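Local coordinates for protein 4-hydroxybutyrate CoA-transferase (Porphyromonas gingivalis, PDB 3EH7) that probably transfers coenzyme A between carboxylic acids such as acetate and 4-hydroxybutyrate, at residues 204-209 / 311-316; 238-243 / 262-267; 247-252 / 278-283; 271-276 / 336-341. All coordinates share one frame; numbering follows the deposited sequence.

Contact 1. Residues 204-209 / 311-316; sequences RNCAEL and VSINSC
Cys206 and Ile313 meet in a buried, largely apolar helix-on-sheet contact, the packing that builds an alpha/beta domain with helices laid against a mainly parallel sheet. Helix 197-208 supplies the first residue and strand 310-314 the second; the strand runs between 215-217 and 355-359, and both neighbours pair with it in parallel. The CA atoms of Cys206 and Ile313 are 8.0 Å apart. Ile313 bridges that gap with its longer branch: CG1 stands anti to the carbonyl carbon (chi1 -52°) and the chain runs on extended, so that the terminal CD1 projects at the helix. The same face of the sheet presents Val311, two residues earlier, while Ser312 and Asn314, alternating with them, turn to the other face, where both bond to Gln217. Ala227 of helix 222-229 and Ala359 of strand 355-359 also touch both Cys206 and Ile313. Leu209 O receives a hydrogen bond from Lys355 NZ, and Val311 CG2 lies 4.1 Å from that same Leu209 O. Ile313 CD1 finally rests against Cys206 CB, again at 4.1 Å.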
loop_
_atom_site.group_PDB
_atom_site.type_symbol
_atom_site.label_atom_id
_atom_site.label_comp_id
_atom_site.label_asym_id
_atom_site.label_seq_id
_atom_site.Cartn_x
_atom_site.Cartn_y
_atom_site.Cartn_z
ATOM N N ARG A 204 -7.654 -25.935 -7.267
ATOM C CA ARG A 204 -8.866 -25.996 -8.056
ATOM C C ARG A 204 -9.689 -24.717 -7.876
ATOM O O ARG A 204 -10.256 -24.188 -8.840
ATOM C CB ARG A 204 -9.674 -27.221 -7.639
ATOM C CG ARG A 204 -10.400 -27.900 -8.760
ATOM C CD ARG A 204 -11.315 -28.974 -8.211
ATOM N NE ARG A 204 -10.572 -30.116 -7.695
ATOM C CZ ARG A 204 -10.251 -31.180 -8.422
ATOM N NH1 ARG A 204 -9.580 -32.181 -7.869
ATOM N NH2 ARG A 204 -10.597 -31.242 -9.703
ATOM N N ASN A 205 -9.750 -24.212 -6.649
ATOM C CA ASN A 205 -10.405 -22.937 -6.371
ATOM C C ASN A 205 -9.677 -21.773 -7.036
ATOM O O ASN A 205 -10.309 -20.891 -7.588
ATOM C CB ASN A 205 -10.496 -22.702 -4.862
ATOM C CG ASN A 205 -11.566 -23.549 -4.193
ATOM O OD1 ASN A 205 -12.535 -23.960 -4.818
ATOM N ND2 ASN A 205 -11.387 -23.807 -2.913
ATOM N N CYS A 206 -8.346 -21.784 -7.004
ATOM C CA CYS A 206 -7.587 -20.745 -7.674
ATOM C C CYS A 206 -7.896 -20.730 -9.153
ATOM O O CYS A 206 -8.157 -19.667 -9.698
ATOM C CB CYS A 206 -6.087 -20.914 -7.459
ATOM S SG CYS A 206 -5.637 -20.477 -5.789
ATOM N N ALA A 207 -7.896 -21.912 -9.790
ATOM C CA ALA A 207 -8.163 -22.030 -11.237
ATOM C C ALA A 207 -9.502 -21.462 -11.661
ATOM O O ALA A 207 -9.657 -20.909 -12.763
ATOM C CB ALA A 207 -8.067 -23.498 -11.695
ATOM N N GLU A 208 -10.477 -21.631 -10.793
ATOM C CA GLU A 208 -11.794 -21.068 -11.000
ATOM C C GLU A 208 -11.735 -19.561 -11.194
ATOM O O GLU A 208 -12.613 -18.985 -11.805
ATOM C CB GLU A 208 -12.592 -21.312 -9.740
ATOM C CG GLU A 208 -14.037 -21.551 -9.917
ATOM C CD GLU A 208 -14.603 -22.212 -8.677
ATOM O OE1 GLU A 208 -14.558 -23.467 -8.571
ATOM O OE2 GLU A 208 -15.072 -21.460 -7.803
ATOM N N LEU A 209 -10.734 -18.911 -10.600
ATOM C CA LEU A 209 -10.706 -17.454 -10.606
ATOM C C LEU A 209 -9.870 -16.917 -11.776
ATOM O O LEU A 209 -9.803 -15.695 -11.992
ATOM C CB LEU A 209 -10.209 -16.939 -9.244
ATOM C CG LEU A 209 -11.102 -17.213 -8.031
ATOM C CD1 LEU A 209 -10.415 -16.726 -6.737
ATOM C CD2 LEU A 209 -12.471 -16.554 -8.174
ATOM N N VAL A 311 -3.839 -11.869 -12.290
ATOM C CA VAL A 311 -4.212 -12.722 -11.185
ATOM C C VAL A 311 -2.930 -13.002 -10.434
ATOM O O VAL A 311 -1.982 -13.592 -10.971
ATOM C CB VAL A 311 -4.887 -14.054 -11.608
ATOM C CG1 VAL A 311 -5.173 -14.882 -10.375
ATOM C CG2 VAL A 311 -6.182 -13.779 -12.385
ATOM N N SER A 312 -2.907 -12.526 -9.190
ATOM C CA SER A 312 -1.781 -12.698 -8.315
ATOM C C SER A 312 -2.157 -13.757 -7.271
ATOM O O SER A 312 -3.216 -13.660 -6.674
ATOM C CB SER A 312 -1.433 -11.347 -7.679
ATOM O OG SER A 312 -0.685 -11.548 -6.516
ATOM N N ILE A 313 -1.318 -14.784 -7.109
ATOM C CA ILE A 313 -1.521 -15.844 -6.111
ATOM C C ILE A 313 -0.333 -15.903 -5.164
ATOM O O ILE A 313 0.816 -16.107 -5.576
ATOM C CB ILE A 313 -1.701 -17.272 -6.732
ATOM C CG1 ILE A 313 -2.778 -17.290 -7.812
ATOM C CG2 ILE A 313 -2.044 -18.295 -5.642
ATOM C CD1 ILE A 313 -2.866 -18.630 -8.603
ATOM N N ASN A 314 -0.622 -15.716 -3.883
ATOM C CA ASN A 314 0.383 -15.800 -2.835
ATOM C C ASN A 314 -0.206 -16.484 -1.594
ATOM O O ASN A 314 -1.419 -16.595 -1.447
ATOM C CB ASN A 314 0.882 -14.393 -2.469
ATOM C CG ASN A 314 1.543 -13.683 -3.648
ATOM O OD1 ASN A 314 2.677 -13.995 -4.046
ATOM N ND2 ASN A 314 0.842 -12.752 -4.209
ATOM N N SER A 315 0.667 -16.945 -0.709
ATOM C CA SER A 315 0.270 -17.526 0.564
ATOM C C SER A 315 0.744 -16.646 1.695
ATOM O O SER A 315 1.504 -15.693 1.477
ATOM C CB SER A 315 0.877 -18.905 0.704
ATOM O OG SER A 315 0.416 -19.675 -0.371
ATOM N N CYS A 316 0.246 -16.926 2.893
ATOM C CA CYS A 316 0.666 -16.191 4.085
ATOM C C CYS A 316 0.599 -17.143 5.298
ATOM O O CYS A 316 0.197 -18.293 5.152
ATOM C CB CYS A 316 -0.225 -14.962 4.235
ATOM S SG CYS A 316 -1.924 -15.423 4.450
#

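Contact 2. Residues 238-243 / 262-267; sequences GIHTEM and KTLHPG
Gly238 and Lys262 bring the two backbones to within 6.1 Å, CA to CA, where strand 238-240 begins; farther along they part, and His240 CA and His265 CA are 8.7 Å apart. Segment 262-267 is an irregular loop leading into the neighbouring strand 269-271. Lys262 lies along the strand: its CG packs 3.9 Å from Gly238 CA, the bare glycine giving the methylenes access to the backbone. A bend at chi3 (82°) then carries the amine to the carbonyl of Ile239, with Lys262 NZ 3.2 Å from Ile239 O and well above the carbonyl plane. The same nitrogen donates to His265 O at 2.9 Å, more weakly to Leu264 O, and to Lys268 O, so several backbone oxygens share what is probably a positive charge in a buried setting. One water accepts from Lys262 NZ and hydrogen-bonds to His240 ND1 (2.8 Å), sitting in the plane of that ring at its edge. On its other nitrogen, NE2, His240 is bonded to Val298 O. Leu264 CD2 approaches His240 CE1 obliquely at 4.3 Å. The whole is a loop folded over the start of a central strand in a mainly parallel alpha/beta sheet, one lysine bonding to backbone carbonyls of both loop and strand.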
loop_
_atom_site.group_PDB
_atom_site.type_symbol
_atom_site.label_atom_id
_atom_site.label_comp_id
_atom_site.label_asym_id
_atom_site.label_seq_id
_atom_site.Cartn_x
_atom_site.Cartn_y
_atom_site.Cartn_z
ATOM N N GLY A 238 -0.705 -15.405 -19.717
ATOM C CA GLY A 238 0.596 -14.746 -19.770
ATOM C C GLY A 238 1.252 -14.708 -18.414
ATOM O O GLY A 238 0.608 -14.978 -17.385
ATOM N N ILE A 239 2.538 -14.378 -18.393
ATOM C CA ILE A 239 3.300 -14.303 -17.153
ATOM C C ILE A 239 3.934 -12.911 -16.913
ATOM O O ILE A 239 4.699 -12.397 -17.736
ATOM C CB ILE A 239 4.415 -15.371 -17.129
ATOM C CG1 ILE A 239 3.814 -16.785 -17.049
ATOM C CG2 ILE A 239 5.398 -15.115 -15.980
ATOM C CD1 ILE A 239 3.110 -17.082 -15.735
ATOM N N HIS A 240 3.584 -12.321 -15.771
ATOM C CA HIS A 240 4.289 -11.172 -15.225
ATOM C C HIS A 240 4.317 -11.381 -13.726
ATOM O O HIS A 240 3.322 -11.169 -13.001
ATOM C CB HIS A 240 3.681 -9.823 -15.618
ATOM C CG HIS A 240 4.467 -8.653 -15.095
ATOM N ND1 HIS A 240 5.123 -7.759 -15.917
ATOM C CD2 HIS A 240 4.736 -8.257 -13.830
ATOM C CE1 HIS A 240 5.741 -6.857 -15.179
ATOM N NE2 HIS A 240 5.525 -7.138 -13.908
ATOM N N THR A 241 5.467 -11.868 -13.291
ATOM C CA THR A 241 5.586 -12.533 -12.024
ATOM C C THR A 241 6.883 -12.148 -11.316
ATOM O O THR A 241 7.830 -11.659 -11.921
ATOM C CB THR A 241 5.517 -14.044 -12.241
ATOM O OG1 THR A 241 5.312 -14.706 -10.979
ATOM C CG2 THR A 241 6.817 -14.574 -12.978
ATOM N N GLU A 242 6.916 -12.336 -10.014
ATOM C CA GLU A 242 8.161 -12.113 -9.313
ATOM C C GLU A 242 9.151 -13.212 -9.723
ATOM O O GLU A 242 10.327 -12.956 -10.043
ATOM C CB GLU A 242 7.958 -12.101 -7.805
ATOM C CG GLU A 242 9.192 -11.561 -7.065
ATOM C CD GLU A 242 8.964 -11.466 -5.572
ATOM O OE1 GLU A 242 8.116 -10.638 -5.186
ATOM O OE2 GLU A 242 9.614 -12.220 -4.805
HETATM N N MSE A 243 8.668 -14.444 -9.706
HETATM C CA MSE A 243 9.473 -15.569 -10.154
HETATM C C MSE A 243 8.578 -16.633 -10.756
HETATM O O MSE A 243 7.398 -16.642 -10.529
HETATM C CB MSE A 243 10.310 -16.132 -8.993
HETATM C CG MSE A 243 9.498 -16.706 -7.861
HETATM SE SE MSE A 243 9.041 -18.594 -8.021
HETATM C CE MSE A 243 10.815 -19.403 -7.880
ATOM N N LYS A 262 -1.280 -10.494 -23.626
ATOM C CA LYS A 262 -0.694 -9.580 -22.651
ATOM C C LYS A 262 -0.653 -8.184 -23.240
ATOM O O LYS A 262 -0.390 -8.028 -24.411
ATOM C CB LYS A 262 0.734 -9.973 -22.318
ATOM C CG LYS A 262 0.870 -11.181 -21.444
ATOM C CD LYS A 262 2.361 -11.509 -21.219
ATOM C CE LYS A 262 3.010 -10.662 -20.120
ATOM N NZ LYS A 262 4.504 -10.542 -20.294
ATOM N N THR A 263 -0.855 -7.172 -22.403
ATOM C CA THR A 263 -0.816 -5.797 -22.841
ATOM C C THR A 263 0.523 -5.138 -22.525
ATOM O O THR A 263 0.748 -4.004 -22.914
ATOM C CB THR A 263 -1.958 -5.033 -22.193
ATOM O OG1 THR A 263 -1.891 -5.249 -20.778
ATOM C CG2 THR A 263 -3.319 -5.554 -22.782
ATOM N N LEU A 264 1.398 -5.847 -21.818
ATOM C CA LEU A 264 2.769 -5.413 -21.601
ATOM C C LEU A 264 3.650 -6.612 -21.900
ATOM O O LEU A 264 3.352 -7.703 -21.456
ATOM C CB LEU A 264 2.979 -4.963 -20.146
ATOM C CG LEU A 264 4.307 -4.250 -19.862
ATOM C CD1 LEU A 264 4.365 -2.829 -20.527
ATOM C CD2 LEU A 264 4.540 -4.171 -18.348
ATOM N N HIS A 265 4.735 -6.399 -22.629
ATOM C CA HIS A 265 5.650 -7.458 -23.002
ATOM C C HIS A 265 4.927 -8.680 -23.547
ATOM O O HIS A 265 5.065 -9.771 -22.992
ATOM C CB HIS A 265 6.556 -7.826 -21.819
ATOM C CG HIS A 265 7.350 -6.665 -21.311
ATOM N ND1 HIS A 265 8.322 -6.037 -22.072
ATOM C CD2 HIS A 265 7.257 -5.962 -20.162
ATOM C CE1 HIS A 265 8.813 -5.016 -21.389
ATOM N NE2 HIS A 265 8.188 -4.948 -20.223
ATOM N N PRO A 266 4.158 -8.492 -24.644
ATOM C CA PRO A 266 3.406 -9.582 -25.235
ATOM C C PRO A 266 4.309 -10.691 -25.724
ATOM O O PRO A 266 5.421 -10.431 -26.194
ATOM C CB PRO A 266 2.642 -8.926 -26.384
ATOM C CG PRO A 266 3.380 -7.696 -26.682
ATOM C CD PRO A 266 4.001 -7.237 -25.404
ATOM N N GLY A 267 3.854 -11.925 -25.528
ATOM C CA GLY A 267 4.611 -13.105 -25.894
ATOM C C GLY A 267 5.805 -13.444 -25.023
ATOM O O GLY A 267 6.521 -14.386 -25.325
HETATM O O HOH W 1 4.761 -8.228 -18.618
#

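Contact 3. Residues 247-252 / 278-283; sequences GVVELV and EDVYHF
Val249 and Phe283 join two helices, 246-253 and 278-284, at a crossing of 53° with their short axes 10.4 Å apart, within the layer of helices that flanks the sheet of this alpha/beta fold. Between the two helices the chain passes through strand 269-271, whose Met269 touches Val252 and Phe283 from the sheet side. The first kind of interaction is CH-pi. With CG anti to the backbone N (chi1 170°), Phe283 reaches across to the other helix and offers a face to Val249, whose CG1 stands over the middle of the ring, 3.7 Å from its centroid and only 12° off the normal. The second is aliphatic packing. Both methyls of Val249 reach the phenylalanine, CG2 lying 3.7 Å from Phe283 CD2, and Val249 CG2 additionally meets Val280 CG2 at 4.0 Å, one turn back from Phe283. Val249 thus touches both Val280 and Phe283, and its CA is 7.0 Å from the CA of Val280. Charge supplies a third kind at the border, where Asp279 OD2 forms a salt bridge with Arg253 NH2, the residue next after Val252; Phe283 also touches the arginine's side chain. One helical turn beyond Val249, Val252 CG1 meets the ring obliquely, 4.0 Å from Phe283 CZ.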
loop_
_atom_site.group_PDB
_atom_site.type_symbol
_atom_site.label_atom_id
_atom_site.label_comp_id
_atom_site.label_asym_id
_atom_site.label_seq_id
_atom_site.Cartn_x
_atom_site.Cartn_y
_atom_site.Cartn_z
ATOM N N GLY A 247 6.529 -25.519 -12.962
ATOM C CA GLY A 247 5.079 -25.592 -13.229
ATOM C C GLY A 247 4.643 -24.664 -14.355
ATOM O O GLY A 247 3.816 -25.040 -15.175
ATOM N N VAL A 248 5.233 -23.460 -14.391
ATOM C CA VAL A 248 4.938 -22.477 -15.432
ATOM C C VAL A 248 5.483 -22.962 -16.761
ATOM O O VAL A 248 4.761 -22.950 -17.756
ATOM C CB VAL A 248 5.457 -21.024 -15.084
ATOM C CG1 VAL A 248 5.672 -20.190 -16.344
ATOM C CG2 VAL A 248 4.456 -20.309 -14.177
ATOM N N VAL A 249 6.735 -23.414 -16.775
ATOM C CA VAL A 249 7.372 -23.877 -18.017
ATOM C C VAL A 249 6.595 -25.031 -18.642
ATOM O O VAL A 249 6.519 -25.151 -19.871
ATOM C CB VAL A 249 8.827 -24.309 -17.788
ATOM C CG1 VAL A 249 9.389 -24.998 -19.046
ATOM C CG2 VAL A 249 9.706 -23.133 -17.367
ATOM N N GLU A 250 6.024 -25.888 -17.800
ATOM C CA GLU A 250 5.219 -27.027 -18.288
ATOM C C GLU A 250 4.002 -26.513 -19.042
ATOM O O GLU A 250 3.643 -27.049 -20.081
ATOM C CB GLU A 250 4.783 -27.947 -17.135
ATOM C CG GLU A 250 3.874 -29.090 -17.588
ATOM C CD GLU A 250 3.290 -29.905 -16.427
ATOM O OE1 GLU A 250 3.430 -29.509 -15.235
ATOM O OE2 GLU A 250 2.671 -30.942 -16.724
ATOM N N LEU A 251 3.379 -25.448 -18.538
ATOM C CA LEU A 251 2.241 -24.872 -19.251
ATOM C C LEU A 251 2.656 -24.081 -20.482
ATOM O O LEU A 251 1.847 -23.890 -21.386
ATOM C CB LEU A 251 1.368 -24.026 -18.329
ATOM C CG LEU A 251 0.394 -24.768 -17.419
ATOM C CD1 LEU A 251 -0.185 -23.803 -16.412
ATOM C CD2 LEU A 251 -0.713 -25.407 -18.199
ATOM N N VAL A 252 3.897 -23.609 -20.546
ATOM C CA VAL A 252 4.363 -23.003 -21.781
ATOM C C VAL A 252 4.515 -24.103 -22.822
ATOM O O VAL A 252 3.987 -23.999 -23.923
ATOM C CB VAL A 252 5.702 -22.277 -21.636
ATOM C CG1 VAL A 252 6.241 -21.896 -23.042
ATOM C CG2 VAL A 252 5.557 -21.035 -20.719
ATOM N N GLU A 278 16.944 -28.386 -12.999
ATOM C CA GLU A 278 17.935 -28.215 -14.051
ATOM C C GLU A 278 17.245 -28.021 -15.401
ATOM O O GLU A 278 17.729 -27.287 -16.267
ATOM C CB GLU A 278 18.898 -29.407 -14.066
ATOM C CG GLU A 278 20.325 -29.056 -14.473
ATOM C CD GLU A 278 20.859 -27.753 -13.848
ATOM O OE1 GLU A 278 20.631 -27.474 -12.624
ATOM O OE2 GLU A 278 21.511 -26.998 -14.609
ATOM N N ASP A 279 16.080 -28.630 -15.559
ATOM C CA ASP A 279 15.298 -28.465 -16.769
ATOM C C ASP A 279 14.878 -27.024 -17.008
ATOM O O ASP A 279 14.945 -26.551 -18.141
ATOM C CB ASP A 279 14.055 -29.345 -16.718
ATOM C CG ASP A 279 13.265 -29.308 -17.997
ATOM O OD1 ASP A 279 13.850 -29.179 -19.094
ATOM O OD2 ASP A 279 12.033 -29.407 -17.907
ATOM N N VAL A 280 14.427 -26.325 -15.963
ATOM C CA VAL A 280 14.033 -24.912 -16.116
ATOM C C VAL A 280 15.215 -24.062 -16.580
ATOM O O VAL A 280 15.067 -23.204 -17.468
ATOM C CB VAL A 280 13.453 -24.321 -14.810
ATOM C CG1 VAL A 280 13.458 -22.799 -14.844
ATOM C CG2 VAL A 280 12.049 -24.839 -14.601
ATOM N N TYR A 281 16.378 -24.320 -15.983
ATOM C CA TYR A 281 17.573 -23.588 -16.283
ATOM C C TYR A 281 18.056 -23.815 -17.726
ATOM O O TYR A 281 18.603 -22.896 -18.320
ATOM C CB TYR A 281 18.667 -23.928 -15.274
ATOM C CG TYR A 281 18.263 -23.691 -13.826
ATOM C CD1 TYR A 281 17.434 -22.631 -13.473
ATOM C CD2 TYR A 281 18.720 -24.525 -12.819
ATOM C CE1 TYR A 281 17.063 -22.418 -12.137
ATOM C CE2 TYR A 281 18.362 -24.322 -11.501
ATOM C CZ TYR A 281 17.532 -23.265 -11.165
ATOM O OH TYR A 281 17.179 -23.051 -9.860
ATOM N N HIS A 282 17.838 -25.014 -18.281
ATOM C CA HIS A 282 18.098 -25.272 -19.710
ATOM C C HIS A 282 17.062 -24.569 -20.607
ATOM O O HIS A 282 17.421 -23.943 -21.583
ATOM C CB HIS A 282 18.135 -26.783 -20.010
ATOM C CG HIS A 282 18.286 -27.107 -21.468
ATOM N ND1 HIS A 282 17.255 -27.624 -22.227
ATOM C CD2 HIS A 282 19.336 -26.959 -22.315
ATOM C CE1 HIS A 282 17.671 -27.812 -23.469
ATOM N NE2 HIS A 282 18.928 -27.409 -23.552
ATOM N N PHE A 283 15.785 -24.654 -20.254
ATOM C CA PHE A 283 14.730 -24.007 -21.034
ATOM C C PHE A 283 14.917 -22.470 -21.183
ATOM O O PHE A 283 14.615 -21.903 -22.240
ATOM C CB PHE A 283 13.374 -24.327 -20.409
ATOM C CG PHE A 283 12.240 -23.544 -20.976
ATOM C CD1 PHE A 283 11.630 -23.944 -22.141
ATOM C CD2 PHE A 283 11.774 -22.405 -20.326
ATOM C CE1 PHE A 283 10.584 -23.233 -22.674
ATOM C CE2 PHE A 283 10.715 -21.674 -20.851
ATOM C CZ PHE A 283 10.113 -22.109 -22.038
#

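Contact 4. Residues 271-276 / 336-341; sequences ATFLMG and SGTGGQ
Phe273, on a short, weakly bonded strand, faces Ser336 in an irregular loop, and no backbone hydrogen bond joins the two segments. The first torsion of Phe273 (chi1 80°) places CG between the backbone N and the carbonyl carbon, which sends the ring out from the strand toward the loop. The far end of the ring then meets the serine: Phe273 CZ lies 3.6 Å from Ser336 OG and 4.0 Å from Ser336 CB, with the hydroxyl approaching obliquely. That hydroxyl finds its polar partner outside the pair, in a hydrogen bond with His35 NE2, and the His35 ring also meets Phe273 edge-to-face, so one histidine braces both residues. The strand belongs to a two-stranded parallel pair with 243-244, beyond the ends of the main sheet strands 238-240 and 269-271, and the loop leads into helix 341-350. Thr338 shapes that approach by an ST turn, its OG1 accepting from Gly340 N at 2.9 Å with an N-H...O angle of 153°. Thr338 OG1 has a second partner in Glu242 OE2 of segment 238-243. Beside the serine, Thr338 CG2 makes a looser approach to Phe273 CE1 at 4.4 Å.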
loop_
_atom_site.group_PDB
_atom_site.type_symbol
_atom_site.label_atom_id
_atom_site.label_comp_id
_atom_site.label_asym_id
_atom_site.label_seq_id
_atom_site.Cartn_x
_atom_site.Cartn_y
_atom_site.Cartn_z
ATOM N N ALA A 271 9.835 -11.806 -15.380
ATOM C CA ALA A 271 10.088 -12.161 -13.997
ATOM C C ALA A 271 11.277 -11.333 -13.514
ATOM O O ALA A 271 11.888 -10.630 -14.292
ATOM C CB ALA A 271 10.379 -13.691 -13.853
ATOM N N THR A 272 11.609 -11.430 -12.230
ATOM C CA THR A 272 12.799 -10.767 -11.692
ATOM C C THR A 272 13.830 -11.754 -11.181
ATOM O O THR A 272 15.006 -11.434 -11.174
ATOM C CB THR A 272 12.434 -9.657 -10.661
ATOM O OG1 THR A 272 13.538 -8.759 -10.503
ATOM C CG2 THR A 272 11.988 -10.206 -9.292
ATOM N N PHE A 273 13.411 -12.973 -10.814
ATOM C CA PHE A 273 14.326 -14.083 -10.513
ATOM C C PHE A 273 13.643 -15.419 -10.841
ATOM O O PHE A 273 12.416 -15.485 -11.073
ATOM C CB PHE A 273 14.901 -14.013 -9.070
ATOM C CG PHE A 273 13.974 -14.521 -7.970
ATOM C CD1 PHE A 273 12.999 -13.685 -7.412
ATOM C CD2 PHE A 273 14.093 -15.813 -7.480
ATOM C CE1 PHE A 273 12.138 -14.121 -6.390
ATOM C CE2 PHE A 273 13.215 -16.293 -6.449
ATOM C CZ PHE A 273 12.251 -15.436 -5.897
ATOM N N LEU A 274 14.458 -16.471 -10.928
ATOM C CA LEU A 274 13.971 -17.807 -11.333
ATOM C C LEU A 274 14.601 -18.862 -10.461
ATOM O O LEU A 274 15.739 -18.700 -10.011
ATOM C CB LEU A 274 14.354 -18.113 -12.775
ATOM C CG LEU A 274 13.822 -17.153 -13.820
ATOM C CD1 LEU A 274 14.481 -17.400 -15.160
ATOM C CD2 LEU A 274 12.280 -17.236 -13.910
HETATM N N MSE A 275 13.846 -19.926 -10.203
HETATM C CA MSE A 275 14.361 -21.102 -9.504
HETATM C C MSE A 275 13.527 -22.332 -9.854
HETATM O O MSE A 275 12.302 -22.246 -9.952
HETATM C CB MSE A 275 14.340 -20.871 -7.993
HETATM C CG MSE A 275 14.821 -22.067 -7.196
HETATM SE SE MSE A 275 15.302 -21.616 -5.383
HETATM C CE MSE A 275 14.709 -19.781 -5.353
ATOM N N GLY A 276 14.188 -23.467 -10.046
ATOM C CA GLY A 276 13.484 -24.695 -10.393
ATOM C C GLY A 276 14.467 -25.800 -10.634
ATOM O O GLY A 276 15.552 -25.782 -10.081
ATOM N N SER A 336 12.639 -18.202 -0.277
ATOM C CA SER A 336 12.692 -16.754 -0.567
ATOM C C SER A 336 11.698 -15.989 0.307
ATOM O O SER A 336 10.511 -16.308 0.341
ATOM C CB SER A 336 12.424 -16.485 -2.065
ATOM O OG SER A 336 12.371 -15.098 -2.355
ATOM N N GLY A 337 12.205 -14.994 1.031
ATOM C CA GLY A 337 11.378 -14.158 1.885
ATOM C C GLY A 337 11.513 -12.712 1.480
ATOM O O GLY A 337 11.962 -11.883 2.260
ATOM N N THR A 338 11.120 -12.414 0.251
ATOM C CA THR A 338 11.278 -11.068 -0.312
ATOM C C THR A 338 10.186 -10.092 0.179
ATOM O O THR A 338 10.326 -8.881 0.021
ATOM C CB THR A 338 11.114 -11.119 -1.824
ATOM O OG1 THR A 338 9.766 -11.533 -2.126
ATOM C CG2 THR A 338 12.142 -12.091 -2.456
ATOM N N GLY A 339 9.079 -10.625 0.699
ATOM C CA GLY A 339 7.920 -9.803 0.999
ATOM C C GLY A 339 7.312 -9.141 -0.227
ATOM O O GLY A 339 6.559 -8.174 -0.099
ATOM N N GLY A 340 7.629 -9.655 -1.413
ATOM C CA GLY A 340 7.161 -9.088 -2.660
ATOM C C GLY A 340 5.666 -9.217 -2.912
ATOM O O GLY A 340 5.132 -8.579 -3.816
ATOM N N GLN A 341 4.960 -10.018 -2.115
ATOM C CA GLN A 341 3.559 -10.315 -2.420
ATOM C C GLN A 341 2.661 -9.073 -2.392
ATOM O O GLN A 341 1.815 -8.895 -3.270
ATOM C CB GLN A 341 3.002 -11.465 -1.559
ATOM C CG GLN A 341 2.929 -11.240 -0.077
ATOM C CD GLN A 341 2.497 -12.496 0.680
ATOM O OE1 GLN A 341 3.169 -13.519 0.623
ATOM N NE2 GLN A 341 1.386 -12.408 1.397
#

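From the N terminus, helix 197-208 opens contact 1, which closes only at strand 310-314, a loop wide enough to hold contacts 2 and 3 entirely. Contact 2 opens at strand 238-240; contact 3 opens on the next helix before 262-267 closes contact 2, so these two cross. Contact 4 opens at 271-276, before 278-283 closes contact 3, and closes at 336-341, beyond 311-316; it therefore crosses both contacts 3 and 1 but follows contact 2 in series. Contacts 1 and 2 reach the same sheet, their centres about 17 Å apart. Ile239 packs on Val248 between contacts 2 and 3, while Tyr281 and Gly276 join contact 3 to contact 4.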